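Long-range contacts in small nuclear ribonucleoprotein homolog (PDB 1M5Q), which assembles into a toroidal 14-mer of Sm-like subunits and probably binds RNA, as Sm-family proteins generally do: residues H[8-13]-H[24-29]; H[1-6]-H[30-36]; H[81-85]-H[114-118]; H[73-78]-H[121-125]. All blocks are in the same frame, centred on the assembly; numbering follows the deposited sequence.

Overall arrangement
The four contacts fall into two groups, one in the Sm domain and one in the C-terminal domain. Interactions 1 and 2 have centres 11 Å apart and touch: Leu-27 of interaction 1 also packs on the Leu-5 carbonyl and the Ile-36 side chain of interaction 2. Interactions 3 and 4 have centres 10 Å apart and share helix 113-127, with Ile-81 touching Leu-121. The groups do not touch, the nearest atoms of interactions 1 and 4 being about 7 Å apart and the centres of interactions 2 and 3 about 36 Å. His-28 and Glu-4 each bind a cadmium ion; the ion on Glu-4 bridges to His-28 of a neighbouring subunit.

Interaction 1: H[8-13]-H[24-29]; sequences LLGREV and KGVLHA. With CD (cadmium ion), chain B.
Leu-8 lays its CB against CD2 of Leu-27, 3.9 Å away, at the start of a type II turn that runs to Arg-11 and leads into strand 12-17. Leu-9 follows with CD2 close to the CG of Leu-27, so two leucines of the turn pack on one leucine of the strand. Gly-10 sits at a positive phi of 87°, a backbone conformation that glycine, with no CB, adopts easily; its N-H gives a nearly straight bond to Leu-27 O (N to O 2.9 Å), lying in the carbonyl plane. The carbonyl of Arg-11 takes the N-H of Leu-27 in return, while its guanidinium makes salt bridges with Glu-66 and with Glu-91 of a neighbouring subunit. At Glu-12, the non-hydrogen-bonded partner of Val-26, the carboxylate reaches a salt bridge with Lys-24, though the position of OE2 is uncertain. Val-13 and Gly-25 form the hydrogen-bonded pair, with N to O distances of 2.9 Å both ways, and Val-13 CG1 meets Leu-27 CB at 4.1 Å on the buried side. Beyond the pairing, His-28 binds cadmium through NE2 at 2.4 Å, and two waters are also bound to the ion. Opposite Val-37 the strand fits in an extra residue, His-28 and Ala-29 forming a classic bulge. The pairing of strands 12-17 and 22-30 is the antiparallel hairpin that opens the strongly bent sheet of the Sm fold.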
# COMPACT_ATOMS: atom_id res chain seq x y z
N LEU H 8 -13.94 16.75 19.25
CA LEU H 8 -15.39 16.76 19.00
C LEU H 8 -16.11 15.57 19.60
O LEU H 8 -17.27 15.36 19.31
CB LEU H 8 -15.70 16.82 17.49
CG LEU H 8 -15.29 18.12 16.83
CD1 LEU H 8 -15.32 17.92 15.34
CD2 LEU H 8 -16.17 19.29 17.29
N LEU H 9 -15.44 14.79 20.46
CA LEU H 9 -16.10 13.68 21.11
C LEU H 9 -17.39 14.15 21.82
O LEU H 9 -17.39 15.16 22.59
CB LEU H 9 -15.19 13.01 22.16
CG LEU H 9 -13.97 12.28 21.55
CD1 LEU H 9 -13.03 11.80 22.69
CD2 LEU H 9 -14.44 11.16 20.64
N GLY H 10 -18.48 13.41 21.59
CA GLY H 10 -19.77 13.75 22.17
C GLY H 10 -20.54 14.73 21.27
O GLY H 10 -21.72 14.99 21.49
N ARG H 11 -19.89 15.29 20.25
CA ARG H 11 -20.58 16.24 19.40
C ARG H 11 -21.05 15.52 18.15
O ARG H 11 -20.49 14.52 17.75
CB ARG H 11 -19.67 17.42 19.00
CG ARG H 11 -18.95 18.07 20.16
CD ARG H 11 -19.92 18.79 21.07
NE ARG H 11 -20.34 20.09 20.54
CZ ARG H 11 -19.68 21.24 20.70
NH1 ARG H 11 -18.53 21.30 21.38
NH2 ARG H 11 -20.20 22.35 20.22
N GLU H 12 -22.08 16.08 17.55
CA GLU H 12 -22.69 15.55 16.36
C GLU H 12 -21.91 15.89 15.11
O GLU H 12 -21.53 17.03 14.89
CB GLU H 12 -24.12 16.10 16.23
CG GLU H 12 -24.79 15.54 15.01
CD GLU H 12 -26.31 15.49 15.11
OE1 GLU H 12 -26.87 14.74 15.98
OE2 GLU H 12 -26.95 16.21 14.31
N VAL H 13 -21.64 14.88 14.31
CA VAL H 13 -20.91 15.08 13.07
C VAL H 13 -21.68 14.27 12.03
O VAL H 13 -22.63 13.52 12.35
CB VAL H 13 -19.48 14.47 13.12
CG1 VAL H 13 -18.61 15.14 14.27
CG2 VAL H 13 -19.60 13.00 13.39
N LYS H 24 -25.12 10.39 10.26
CA LYS H 24 -25.02 11.53 11.12
C LYS H 24 -25.19 11.01 12.55
O LYS H 24 -26.09 10.24 12.83
CB LYS H 24 -26.13 12.52 10.75
CG LYS H 24 -26.08 13.83 11.52
CD LYS H 24 -27.15 14.86 11.06
CE LYS H 24 -26.83 16.29 11.59
NZ LYS H 24 -27.99 17.31 11.52
N GLY H 25 -24.32 11.40 13.48
CA GLY H 25 -24.53 10.91 14.84
C GLY H 25 -23.49 11.53 15.76
O GLY H 25 -22.75 12.39 15.33
N VAL H 26 -23.44 11.07 16.99
CA VAL H 26 -22.52 11.58 17.96
C VAL H 26 -21.15 10.90 17.74
O VAL H 26 -21.06 9.68 17.61
CB VAL H 26 -23.03 11.33 19.43
CG1 VAL H 26 -21.97 11.80 20.42
CG2 VAL H 26 -24.32 12.16 19.70
N LEU H 27 -20.11 11.72 17.65
CA LEU H 27 -18.76 11.18 17.49
C LEU H 27 -18.40 10.50 18.80
O LEU H 27 -18.19 11.15 19.84
CB LEU H 27 -17.77 12.32 17.19
CG LEU H 27 -16.33 11.83 17.08
CD1 LEU H 27 -16.27 10.86 15.89
CD2 LEU H 27 -15.37 13.01 16.86
N HIS H 28 -18.30 9.19 18.74
CA HIS H 28 -18.01 8.33 19.86
C HIS H 28 -16.50 7.93 20.04
O HIS H 28 -16.02 7.83 21.16
CB HIS H 28 -18.84 7.07 19.68
CG HIS H 28 -18.85 6.17 20.86
ND1 HIS H 28 -19.48 6.51 22.04
CD2 HIS H 28 -18.30 4.95 21.06
CE1 HIS H 28 -19.31 5.54 22.92
NE2 HIS H 28 -18.61 4.58 22.35
N ALA H 29 -15.80 7.66 18.95
CA ALA H 29 -14.39 7.28 19.04
C ALA H 29 -13.68 7.56 17.74
O ALA H 29 -14.28 7.44 16.65
CB ALA H 29 -14.24 5.77 19.37
CD CD B . -17.55 2.62 23.22
O HOH W 1 -17.68 1.44 21.01
O HOH W 2 -17.71 3.88 25.45

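Interaction 2: H[1-6]-H[30-36]; sequences FVAELN and VDNQLNI. With CD (cadmium ion), chain C.
Val-2 and Leu-5, on one side of the short helix 2-6, meet Leu-34 in the loop that follows strand 22-30. Leu-34 CD1 is the shared point, 3.6 Å from Val-2 CG2 and 3.8 Å from Leu-5 CD1. Leu-5 CD1 also touches Ile-36 CD1, and its CB lies 4.0 Å from Val-30 CG2. Branched aliphatic side chains suit this place because several methyls can fill one apolar patch from different directions. Phe-1 crosses Leu-34 at about a right angle, CE2 4.1 Å from CG, and meets Phe-53 of a neighbouring subunit edge-to-face. No direct hydrogen bond crosses; instead a water donates to Asn-6 OD1 and to Val-30 O, the latter at 2.7 Å, bridging the end of helix 2-6 to the end of strand 22-30. Behind this layer Asp-31 opens a type I turn to Leu-34, and its carboxylate holds Asn-35: OD1 takes the backbone N from above the carboxylate plane, and OD2 uses its syn lone pair for ND2. Glu-4 OE2 binds cadmium, which His-28 of a neighbouring subunit also binds. Within the chain, Ile-36 packs on Ile-59, and Leu-5 on Ile-62, which sets helix 2-6 against strand 59-64 of the Sm sheet.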
# COMPACT_ATOMS: atom_id res chain seq x y z
N PHE H 1 -6.25 14.69 10.74
CA PHE H 1 -6.97 15.54 11.71
C PHE H 1 -7.51 14.76 12.92
O PHE H 1 -8.56 15.10 13.51
CB PHE H 1 -8.09 16.37 11.00
CG PHE H 1 -8.74 15.67 9.83
CD1 PHE H 1 -8.55 16.15 8.52
CD2 PHE H 1 -9.48 14.52 10.04
CE1 PHE H 1 -9.11 15.45 7.40
CE2 PHE H 1 -10.04 13.80 8.94
CZ PHE H 1 -9.86 14.26 7.63
N VAL H 2 -6.74 13.76 13.35
CA VAL H 2 -7.10 12.97 14.50
C VAL H 2 -7.29 13.87 15.72
O VAL H 2 -8.26 13.73 16.46
CB VAL H 2 -6.01 11.93 14.79
CG1 VAL H 2 -6.29 11.15 16.08
CG2 VAL H 2 -5.93 11.01 13.60
N ALA H 3 -6.40 14.84 15.91
CA ALA H 3 -6.53 15.74 17.06
C ALA H 3 -7.79 16.63 17.00
O ALA H 3 -8.49 16.75 18.00
CB ALA H 3 -5.26 16.65 17.22
N GLU H 4 -8.08 17.27 15.86
CA GLU H 4 -9.27 18.12 15.76
C GLU H 4 -10.54 17.28 16.07
O GLU H 4 -11.42 17.72 16.77
CB GLU H 4 -9.41 18.82 14.35
CG GLU H 4 -8.26 19.78 13.91
CD GLU H 4 -8.68 21.11 13.11
OE1 GLU H 4 -7.89 21.53 12.22
OE2 GLU H 4 -9.75 21.77 13.37
N LEU H 5 -10.60 16.05 15.56
CA LEU H 5 -11.75 15.16 15.77
C LEU H 5 -11.87 14.68 17.19
O LEU H 5 -12.99 14.58 17.76
CB LEU H 5 -11.64 13.96 14.85
CG LEU H 5 -11.98 14.28 13.40
CD1 LEU H 5 -12.00 12.99 12.57
CD2 LEU H 5 -13.34 14.95 13.36
N ASN H 6 -10.74 14.34 17.79
CA ASN H 6 -10.81 13.93 19.17
C ASN H 6 -11.39 15.09 20.00
O ASN H 6 -11.94 14.82 21.07
CB ASN H 6 -9.42 13.55 19.72
CG ASN H 6 -9.48 12.49 20.81
OD1 ASN H 6 -9.73 11.30 20.53
ND2 ASN H 6 -9.26 12.91 22.05
N VAL H 30 -12.40 7.91 17.82
CA VAL H 30 -11.67 8.15 16.58
C VAL H 30 -10.29 7.58 16.87
O VAL H 30 -9.77 7.81 17.96
CB VAL H 30 -11.46 9.63 16.30
CG1 VAL H 30 -10.71 9.82 14.97
CG2 VAL H 30 -12.79 10.35 16.22
N ASP H 31 -9.69 6.84 15.94
CA ASP H 31 -8.32 6.37 16.21
C ASP H 31 -7.30 7.03 15.26
O ASP H 31 -7.67 7.85 14.40
CB ASP H 31 -8.23 4.84 16.15
CG ASP H 31 -8.54 4.26 14.78
OD1 ASP H 31 -8.56 5.00 13.78
OD2 ASP H 31 -8.74 3.00 14.70
N ASN H 32 -6.03 6.66 15.39
CA ASN H 32 -5.00 7.26 14.56
C ASN H 32 -5.20 7.05 13.08
O ASN H 32 -4.76 7.87 12.27
CB ASN H 32 -3.62 6.75 14.93
CG ASN H 32 -3.15 7.25 16.28
OD1 ASN H 32 -3.75 8.17 16.90
ND2 ASN H 32 -2.07 6.67 16.74
N GLN H 33 -5.84 5.96 12.71
CA GLN H 33 -6.06 5.67 11.30
C GLN H 33 -7.35 6.31 10.81
O GLN H 33 -7.75 6.09 9.68
CB GLN H 33 -6.11 4.13 11.08
CG GLN H 33 -4.74 3.50 11.32
CD GLN H 33 -4.78 2.00 11.23
OE1 GLN H 33 -5.36 1.34 12.08
NE2 GLN H 33 -4.15 1.44 10.18
N LEU H 34 -7.98 7.10 11.68
CA LEU H 34 -9.23 7.76 11.35
C LEU H 34 -10.41 6.81 11.08
O LEU H 34 -11.26 7.10 10.25
CB LEU H 34 -9.08 8.76 10.17
CG LEU H 34 -8.60 10.21 10.34
CD1 LEU H 34 -8.98 10.78 11.70
CD2 LEU H 34 -7.15 10.34 10.09
N ASN H 35 -10.40 5.63 11.73
CA ASN H 35 -11.59 4.79 11.74
C ASN H 35 -12.45 5.63 12.68
O ASN H 35 -11.94 6.31 13.58
CB ASN H 35 -11.36 3.43 12.42
CG ASN H 35 -10.58 2.48 11.52
OD1 ASN H 35 -10.89 2.29 10.31
ND2 ASN H 35 -9.54 1.92 12.08
N ILE H 36 -13.75 5.53 12.54
CA ILE H 36 -14.64 6.36 13.35
C ILE H 36 -15.76 5.51 13.91
O ILE H 36 -16.27 4.67 13.19
CB ILE H 36 -15.38 7.40 12.46
CG1 ILE H 36 -14.36 8.33 11.75
CG2 ILE H 36 -16.46 8.16 13.33
CD1 ILE H 36 -13.68 9.22 12.72
CD CD C . -8.89 24.25 13.66
O HOH W 3 -7.82 9.43 18.97
O HOH W 4 -10.83 25.06 15.40

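Interaction 3: H[81-85]-H[114-118]; sequences IFPGM and VAERA
Phe-82 points its ring at helix 113-127, where Val-114 and Arg-117 receive it one helical turn apart. Val-114 CG1 stands 4.2 Å from the ring centroid, an off-centre CH-pi contact 29° from the normal. Phe-82 CZ lies 3.4 Å from Arg-117 CG in an oblique approach, and the ring edge comes near Ala-118 N. An aromatic ring suits this place, being long enough to bridge from the loop to the helix surface and broad enough to touch several residues there. The CG2 of Ile-81 lies over the centre of a Phe-82 face, so the preceding residue backs the ring. These residues belong to the C-terminal Lsm domain: segment 81-85 leaves helix 71-81 and makes a type II turn from Phe-82 to Met-85 before strand 86-89, with Gly-84 at positive phi, and the contact brings the turn onto helix 113-127. Inside, Phe-82, Val-114 and Ala-118 all pack on Ile-97 of strand 94-97. Ile-81 comes from the opposite direction to Arg-117 and sets CD1 over one face of the guanidinium, 3.3 Å from NH2. The arginine chain is bent at chi2 (59°), which folds its head back toward the isoleucine while CG stays beside Phe-82. Selenomethionine Met-85 meets Val-114 tip to tip, CE to CG2 at 4.1 Å.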
# COMPACT_ATOMS: atom_id res chain seq x y z
N ILE H 81 -27.50 39.72 31.87
CA ILE H 81 -26.77 39.17 32.97
C ILE H 81 -25.71 40.15 33.44
O ILE H 81 -25.42 40.20 34.62
CB ILE H 81 -26.07 37.86 32.52
CG1 ILE H 81 -27.13 36.89 32.06
CG2 ILE H 81 -25.22 37.26 33.63
CD1 ILE H 81 -26.58 35.60 31.55
N PHE H 82 -25.14 40.90 32.51
CA PHE H 82 -24.06 41.86 32.82
C PHE H 82 -24.51 43.22 32.26
O PHE H 82 -23.92 43.77 31.32
CB PHE H 82 -22.73 41.42 32.13
CG PHE H 82 -22.32 39.98 32.41
CD1 PHE H 82 -22.45 39.00 31.43
CD2 PHE H 82 -21.74 39.63 33.64
CE1 PHE H 82 -21.99 37.68 31.64
CE2 PHE H 82 -21.27 38.31 33.88
CZ PHE H 82 -21.40 37.35 32.86
N PRO H 83 -25.60 43.77 32.81
CA PRO H 83 -26.14 45.06 32.38
C PRO H 83 -25.06 46.12 32.16
O PRO H 83 -24.24 46.36 33.04
CB PRO H 83 -27.07 45.46 33.53
CG PRO H 83 -27.51 44.19 34.05
CD PRO H 83 -26.34 43.24 33.96
N GLY H 84 -25.12 46.77 31.00
CA GLY H 84 -24.18 47.80 30.63
C GLY H 84 -22.71 47.42 30.48
O GLY H 84 -21.89 48.32 30.26
N MSE H 85 -22.35 46.14 30.57
CA MSE H 85 -20.94 45.77 30.44
C MSE H 85 -20.60 45.07 29.12
O MSE H 85 -19.42 44.71 28.87
CB MSE H 85 -20.52 44.83 31.58
CG MSE H 85 -20.70 45.31 32.98
SE MSE H 85 -20.54 43.81 34.17
CE MSE H 85 -18.69 43.17 33.85
N VAL H 114 -17.00 36.72 36.05
CA VAL H 114 -17.63 37.16 34.82
C VAL H 114 -17.33 36.13 33.72
O VAL H 114 -18.22 35.68 33.03
CB VAL H 114 -17.11 38.53 34.42
CG1 VAL H 114 -17.73 38.94 33.03
CG2 VAL H 114 -17.53 39.55 35.51
N ALA H 115 -16.07 35.75 33.61
CA ALA H 115 -15.60 34.79 32.63
C ALA H 115 -16.31 33.43 32.83
O ALA H 115 -16.80 32.83 31.84
CB ALA H 115 -14.08 34.62 32.75
N GLU H 116 -16.36 32.96 34.08
CA GLU H 116 -17.02 31.68 34.40
C GLU H 116 -18.50 31.76 34.00
O GLU H 116 -19.05 30.83 33.41
CB GLU H 116 -16.94 31.35 35.89
CG GLU H 116 -15.57 30.83 36.35
CD GLU H 116 -14.95 29.85 35.37
OE1 GLU H 116 -15.61 28.84 35.00
OE2 GLU H 116 -13.79 30.10 34.94
N ARG H 117 -19.15 32.89 34.30
CA ARG H 117 -20.57 33.03 33.93
C ARG H 117 -20.78 33.06 32.39
O ARG H 117 -21.74 32.47 31.87
CB ARG H 117 -21.17 34.29 34.55
CG ARG H 117 -22.65 34.50 34.22
CD ARG H 117 -23.44 33.29 34.72
NE ARG H 117 -24.84 33.60 34.85
CZ ARG H 117 -25.76 33.27 33.95
NH1 ARG H 117 -25.42 32.61 32.84
NH2 ARG H 117 -27.04 33.60 34.18
N ALA H 118 -19.90 33.74 31.68
CA ALA H 118 -20.02 33.83 30.23
C ALA H 118 -19.84 32.41 29.64
O ALA H 118 -20.52 32.03 28.69
CB ALA H 118 -18.95 34.83 29.66

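Interaction 4: H[73-78]-H[121-125]; sequences EFAKQA and LFEEF
Helices 71-81 and 113-127 pack with the axes of segments 73-78 and 121-125 10.9 Å apart at an angle of 130° between their directions, and Phe-74 and Leu-121 carry the centre of the contact. Leu-121 CD1 lies over one face of the Phe-74 ring, 3.9 Å from its centroid, and reaches on to Ala-78 CB, a small residue that lets the methyl come close. The ring edge of Phe-74, carried out by a CG anti to the backbone N (chi1 -179°), points its CE1 at Phe-122 N. Phe-125 meets Phe-74 obliquely, ring centroids 5.7 Å apart and planes at 44°, with its CZ 3.5 Å from Phe-74 CA. The CG of Glu-73 sits at the edge of the Phe-125 ring, 3.7 Å from CE2. Gln-77, coming from the opposite direction, brings its CD to 3.6 Å from Phe-125 CZ, while OE1 bonds to Arg-128, which also makes a cation-pi contact with Phe-125. A weak bond joins Gln-77 NE2 to Glu-73 OE2. On the sheet side, Phe-74 and Phe-122 rest on Val-103 of strand 101-104 and on Ile-69, and Ala-75 and Ala-78 on Val-86 of strand 86-89, so both helices lie against the four-stranded sheet of the C-terminal domain.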
# COMPACT_ATOMS: atom_id res chain seq x y z
N GLU H 73 -26.77 37.55 19.10
CA GLU H 73 -27.75 37.03 20.04
C GLU H 73 -27.04 36.77 21.39
O GLU H 73 -27.58 37.06 22.45
CB GLU H 73 -28.36 35.76 19.50
CG GLU H 73 -29.37 35.13 20.45
CD GLU H 73 -30.62 36.02 20.65
OE1 GLU H 73 -31.16 36.56 19.65
OE2 GLU H 73 -31.05 36.16 21.80
N PHE H 74 -25.81 36.24 21.35
CA PHE H 74 -25.07 36.03 22.57
C PHE H 74 -24.92 37.36 23.35
O PHE H 74 -25.03 37.39 24.57
CB PHE H 74 -23.64 35.48 22.30
CG PHE H 74 -22.81 35.21 23.57
CD1 PHE H 74 -22.88 33.99 24.21
CD2 PHE H 74 -21.98 36.19 24.11
CE1 PHE H 74 -22.14 33.72 25.39
CE2 PHE H 74 -21.23 35.94 25.29
CZ PHE H 74 -21.32 34.68 25.93
N ALA H 75 -24.60 38.42 22.64
CA ALA H 75 -24.40 39.72 23.26
C ALA H 75 -25.75 40.17 23.89
O ALA H 75 -25.79 40.63 25.04
CB ALA H 75 -23.93 40.70 22.22
N LYS H 76 -26.83 39.99 23.15
CA LYS H 76 -28.15 40.33 23.64
C LYS H 76 -28.41 39.63 24.97
O LYS H 76 -28.77 40.24 25.96
CB LYS H 76 -29.21 39.92 22.61
CG LYS H 76 -30.66 40.27 22.99
CD LYS H 76 -31.62 39.94 21.84
CE LYS H 76 -33.07 40.30 22.19
NZ LYS H 76 -33.98 40.03 21.04
N GLN H 77 -28.19 38.33 25.01
CA GLN H 77 -28.46 37.61 26.24
C GLN H 77 -27.44 37.93 27.33
O GLN H 77 -27.75 37.94 28.53
CB GLN H 77 -28.51 36.11 25.94
CG GLN H 77 -29.75 35.71 25.14
CD GLN H 77 -29.94 34.20 25.07
OE1 GLN H 77 -29.49 33.46 25.97
NE2 GLN H 77 -30.64 33.72 24.03
N ALA H 78 -26.20 38.22 26.94
CA ALA H 78 -25.24 38.56 27.97
C ALA H 78 -25.59 39.92 28.63
O ALA H 78 -25.21 40.17 29.76
CB ALA H 78 -23.85 38.62 27.38
N LEU H 121 -23.09 30.74 29.85
CA LEU H 121 -24.09 31.21 28.85
C LEU H 121 -23.77 30.58 27.48
O LEU H 121 -24.65 30.17 26.73
CB LEU H 121 -24.02 32.71 28.67
CG LEU H 121 -25.25 33.58 28.44
CD1 LEU H 121 -24.85 34.73 27.52
CD2 LEU H 121 -26.44 32.81 27.92
N PHE H 122 -22.48 30.56 27.17
CA PHE H 122 -21.96 29.99 25.92
C PHE H 122 -22.43 28.55 25.77
O PHE H 122 -22.98 28.15 24.73
CB PHE H 122 -20.41 30.04 25.94
CG PHE H 122 -19.79 29.84 24.57
CD1 PHE H 122 -19.39 30.93 23.82
CD2 PHE H 122 -19.56 28.57 24.07
CE1 PHE H 122 -18.75 30.76 22.57
CE2 PHE H 122 -18.93 28.38 22.84
CZ PHE H 122 -18.53 29.48 22.09
N GLU H 123 -22.24 27.78 26.85
CA GLU H 123 -22.66 26.38 26.87
C GLU H 123 -24.16 26.24 26.79
O GLU H 123 -24.66 25.28 26.23
CB GLU H 123 -22.13 25.69 28.13
CG GLU H 123 -20.63 25.46 28.07
CD GLU H 123 -20.00 25.46 29.46
OE1 GLU H 123 -20.73 25.20 30.45
OE2 GLU H 123 -18.78 25.72 29.56
N GLU H 124 -24.89 27.22 27.28
CA GLU H 124 -26.34 27.11 27.18
C GLU H 124 -26.74 27.20 25.69
O GLU H 124 -27.64 26.48 25.23
CB GLU H 124 -26.99 28.19 28.04
CG GLU H 124 -28.22 27.70 28.76
CD GLU H 124 -28.05 26.33 29.39
OE1 GLU H 124 -27.16 26.13 30.27
OE2 GLU H 124 -28.83 25.42 29.01
N PHE H 125 -26.05 28.06 24.93
CA PHE H 125 -26.32 28.12 23.48
C PHE H 125 -25.93 26.78 22.82
O PHE H 125 -26.68 26.26 22.00
CB PHE H 125 -25.50 29.22 22.76
CG PHE H 125 -26.06 30.60 22.90
CD1 PHE H 125 -25.91 31.32 24.06
CD2 PHE H 125 -26.76 31.18 21.83
CE1 PHE H 125 -26.45 32.64 24.17
CE2 PHE H 125 -27.29 32.48 21.93
CZ PHE H 125 -27.12 33.21 23.11